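Local coordinates for TCR alpha chain (Gallus gallus, PDB 6LIR), which pairs with the TCR beta chain to form the chicken alpha-beta T-cell receptor, which probably recognises antigen, at residues W32-P37 with P55-R60. Numbering follows the deposited sequence.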
ATOM      1  N   TRP A  32      -6.046 -18.295  -3.906  1.00 35.21           N
ATOM      2  CA  TRP A  32      -6.340 -16.879  -3.829  1.00 31.81           C
ATOM      3  C   TRP A  32      -5.428 -16.260  -2.788  1.00 34.50           C
ATOM      4  O   TRP A  32      -5.162 -16.860  -1.741  1.00 30.50           O
ATOM      5  CB  TRP A  32      -7.804 -16.622  -3.463  1.00 31.13           C
ATOM      6  CG  TRP A  32      -8.747 -16.730  -4.618  1.00 32.19           C
ATOM      7  CD1 TRP A  32      -9.269 -17.875  -5.147  1.00 30.91           C
ATOM      8  CD2 TRP A  32      -9.288 -15.650  -5.386  1.00 32.87           C
ATOM      9  NE1 TRP A  32     -10.105 -17.575  -6.196  1.00 28.70           N
ATOM     10  CE2 TRP A  32     -10.136 -16.215  -6.363  1.00 34.30           C
ATOM     11  CE3 TRP A  32      -9.145 -14.259  -5.339  1.00 35.58           C
ATOM     12  CZ2 TRP A  32     -10.837 -15.440  -7.285  1.00 34.06           C
ATOM     13  CZ3 TRP A  32      -9.841 -13.488  -6.258  1.00 35.41           C
ATOM     14  CH2 TRP A  32     -10.677 -14.082  -7.218  1.00 34.99           C
ATOM     15  N   TYR A  33      -4.952 -15.058  -3.094  1.00 33.89           N
ATOM     16  CA  TYR A  33      -4.070 -14.301  -2.226  1.00 35.55           C
ATOM     17  C   TYR A  33      -4.624 -12.891  -2.102  1.00 35.90           C
ATOM     18  O   TYR A  33      -5.425 -12.442  -2.927  1.00 37.80           O
ATOM     19  CB  TYR A  33      -2.634 -14.243  -2.777  1.00 32.18           C
ATOM     20  CG  TYR A  33      -1.909 -15.571  -2.835  1.00 35.51           C
ATOM     21  CD1 TYR A  33      -2.194 -16.503  -3.827  1.00 38.49           C
ATOM     22  CD2 TYR A  33      -0.919 -15.879  -1.911  1.00 35.27           C
ATOM     23  CE1 TYR A  33      -1.526 -17.715  -3.884  1.00 37.10           C
ATOM     24  CE2 TYR A  33      -0.245 -17.086  -1.958  1.00 39.68           C
ATOM     25  CZ  TYR A  33      -0.550 -18.000  -2.946  1.00 42.96           C
ATOM     26  OH  TYR A  33       0.122 -19.201  -2.988  1.00 41.44           O
ATOM     27  N   ARG A  34      -4.191 -12.190  -1.061  1.00 31.01           N
ATOM     28  CA  ARG A  34      -4.526 -10.785  -0.925  1.00 30.74           C
ATOM     29  C   ARG A  34      -3.291 -10.027  -0.474  1.00 33.11           C
ATOM     30  O   ARG A  34      -2.503 -10.517   0.344  1.00 29.82           O
ATOM     31  CB  ARG A  34      -5.713 -10.566   0.029  1.00 34.33           C
ATOM     32  CG  ARG A  34      -5.409 -10.604   1.508  1.00 33.62           C
ATOM     33  CD  ARG A  34      -6.636 -10.151   2.281  1.00 31.68           C
ATOM     34  NE  ARG A  34      -6.523 -10.417   3.709  1.00 38.40           N
ATOM     35  CZ  ARG A  34      -7.484 -10.161   4.591  1.00 38.97           C
ATOM     36  NH1 ARG A  34      -8.637  -9.635   4.187  1.00 32.82           N
ATOM     37  NH2 ARG A  34      -7.296 -10.437   5.873  1.00 35.22           N
ATOM     38  N   GLN A  35      -3.104  -8.853  -1.049  1.00 37.28           N
ATOM     39  CA  GLN A  35      -1.945  -8.016  -0.774  1.00 40.31           C
ATOM     40  C   GLN A  35      -2.443  -6.749  -0.090  1.00 40.78           C
ATOM     41  O   GLN A  35      -3.036  -5.874  -0.731  1.00 39.73           O
ATOM     42  CB  GLN A  35      -1.161  -7.687  -2.037  1.00 39.22           C
ATOM     43  CG  GLN A  35      -0.008  -6.740  -1.754  1.00 43.38           C
ATOM     44  CD  GLN A  35       0.491  -6.013  -2.983  1.00 49.39           C
ATOM     45  OE1 GLN A  35       1.100  -4.951  -2.875  1.00 61.51           O
ATOM     46  NE2 GLN A  35       0.253  -6.588  -4.159  1.00 48.57           N
ATOM     47  N   LEU A  36      -2.242  -6.685   1.206  1.00 43.52           N
ATOM     48  CA  LEU A  36      -2.559  -5.526   2.017  1.00 45.24           C
ATOM     49  C   LEU A  36      -1.503  -4.438   1.817  1.00 46.98           C
ATOM     50  O   LEU A  36      -0.354  -4.737   1.481  1.00 52.58           O
ATOM     51  CB  LEU A  36      -2.622  -5.925   3.487  1.00 43.19           C
ATOM     52  CG  LEU A  36      -3.744  -6.878   3.900  1.00 46.67           C
ATOM     53  CD1 LEU A  36      -3.390  -7.559   5.210  1.00 47.22           C
ATOM     54  CD2 LEU A  36      -5.077  -6.142   4.028  1.00 46.37           C
ATOM     55  N   PRO A  37      -1.882  -3.169   1.975  1.00 61.84           N
ATOM     56  CA  PRO A  37      -0.911  -2.078   1.827  1.00 61.57           C
ATOM     57  C   PRO A  37       0.294  -2.271   2.738  1.00 59.61           C
ATOM     58  O   PRO A  37       0.160  -2.611   3.918  1.00 63.52           O
ATOM     59  CB  PRO A  37      -1.721  -0.832   2.211  1.00 63.55           C
ATOM     60  CG  PRO A  37      -3.127  -1.196   1.893  1.00 63.27           C
ATOM     61  CD  PRO A  37      -3.248  -2.663   2.203  1.00 61.13           C
ATOM     62  N   PRO A  55     -11.342 -19.057   6.143  1.00 45.66           N
ATOM     63  CA  PRO A  55     -11.322 -18.553   7.529  1.00 46.82           C
ATOM     64  C   PRO A  55     -11.269 -17.040   7.614  1.00 44.11           C
ATOM     65  O   PRO A  55     -12.053 -16.424   8.340  1.00 46.15           O
ATOM     66  CB  PRO A  55     -10.066 -19.225   8.124  1.00 46.72           C
ATOM     67  CG  PRO A  55      -9.261 -19.695   6.935  1.00 51.14           C
ATOM     68  CD  PRO A  55     -10.238 -20.001   5.862  1.00 41.26           C
ATOM     69  N   ASP A  56     -10.370 -16.424   6.857  1.00 43.78           N
ATOM     70  CA  ASP A  56     -10.113 -14.998   6.974  1.00 39.49           C
ATOM     71  C   ASP A  56      -9.640 -14.456   5.629  1.00 44.46           C
ATOM     72  O   ASP A  56      -8.605 -14.901   5.115  1.00 41.31           O
ATOM     73  CB  ASP A  56      -9.077 -14.751   8.076  1.00 42.88           C
ATOM     74  CG  ASP A  56      -8.782 -13.276   8.295  1.00 47.56           C
ATOM     75  OD1 ASP A  56      -9.665 -12.430   8.039  1.00 47.98           O
ATOM     76  OD2 ASP A  56      -7.657 -12.961   8.735  1.00 54.50           O
ATOM     77  N   PRO A  57     -10.388 -13.535   4.999  1.00 38.88           N
ATOM     78  CA  PRO A  57     -11.645 -12.947   5.465  1.00 35.84           C
ATOM     79  C   PRO A  57     -12.804 -13.912   5.281  1.00 39.90           C
ATOM     80  O   PRO A  57     -12.848 -14.622   4.274  1.00 34.70           O
ATOM     81  CB  PRO A  57     -11.808 -11.718   4.570  1.00 36.15           C
ATOM     82  CG  PRO A  57     -11.140 -12.115   3.291  1.00 36.82           C
ATOM     83  CD  PRO A  57      -9.976 -12.986   3.694  1.00 38.01           C
ATOM     84  N   GLU A  58     -13.670 -13.990   6.293  1.00 35.70           N
ATOM     85  CA  GLU A  58     -14.833 -14.869   6.281  1.00 36.48           C
ATOM     86  C   GLU A  58     -15.517 -14.875   4.918  1.00 30.77           C
ATOM     87  O   GLU A  58     -15.818 -13.820   4.353  1.00 34.67           O
ATOM     88  CB  GLU A  58     -15.819 -14.423   7.366  1.00 42.08           C
ATOM     89  CG  GLU A  58     -16.962 -15.390   7.624  1.00 45.29           C
ATOM     90  CD  GLU A  58     -18.000 -14.827   8.586  1.00 54.59           C
ATOM     91  OE1 GLU A  58     -19.204 -14.869   8.256  1.00 55.81           O
ATOM     92  OE2 GLU A  58     -17.612 -14.343   9.671  1.00 57.38           O
ATOM     93  N   GLY A  59     -15.749 -16.066   4.391  1.00 30.11           N
ATOM     94  CA  GLY A  59     -16.419 -16.178   3.107  1.00 30.43           C
ATOM     95  C   GLY A  59     -16.252 -17.575   2.532  1.00 34.72           C
ATOM     96  O   GLY A  59     -16.057 -18.543   3.267  1.00 31.29           O
ATOM     97  N   ARG A  60     -16.308 -17.648   1.206  1.00 33.30           N
ATOM     98  CA  ARG A  60     -16.308 -18.947   0.555  1.00 33.79           C
ATOM     99  C   ARG A  60     -15.807 -18.798  -0.871  1.00 32.19           C
ATOM    100  O   ARG A  60     -16.190 -17.865  -1.586  1.00 29.18           O
ATOM    101  CB  ARG A  60     -17.711 -19.574   0.561  1.00 34.69           C
ATOM    102  CG  ARG A  60     -17.787 -20.974  -0.058  1.00 30.93           C
ATOM    103  CD  ARG A  60     -18.913 -21.805   0.559  1.00 35.17           C
ATOM    104  NE  ARG A  60     -20.232 -21.277   0.215  1.00 35.64           N
ATOM    105  CZ  ARG A  60     -21.387 -21.816   0.600  1.00 38.23           C
ATOM    106  NH1 ARG A  60     -21.398 -22.908   1.353  1.00 33.67           N
ATOM    107  NH2 ARG A  60     -22.535 -21.260   0.233  1.00 33.08           N
TER
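Pro57 covers one face of the Arg34 guanidinium, its CD lying 3.6 Å above the plane and offset toward the rim. Asp56 comes in obliquely, its carboxylate plane turned 86° from the guanidinium. The contact bridges the two sheets of an immunoglobulin V-set beta-sandwich. Arg34 lies next to the end of strand 29-35 of one sheet, and Asp56 and Pro57 lie in the loop that leads into strand 59-63 of the other. A cis peptide bond precedes Pro57. The Pro57 ring packs close to the charged end of Arg34, with CG 3.6 Å from Arg34 NH1. The same ring also touches Tyr85, Leu74 and Asp81. The Arg34 chain runs extended from CG to NE, and this carries the guanidinium across to the loop. The main polar partner of Arg34 is Asp81, which forms a salt bridge with NH1. The hydroxyl of Tyr85 hydrogen-bonds the same nitrogen. Asp56 is exposed and is a second, more distant acidic partner. A leucine in place of Arg34 would probably leave the Asp81 carboxylate without its positive mate and Tyr85 OH without this partner. The link to Asp56 is a long salt bridge with no hydrogen bond: Arg34 NH2 sits 3.8 Å from Asp56 OD1 and equally far from OD2.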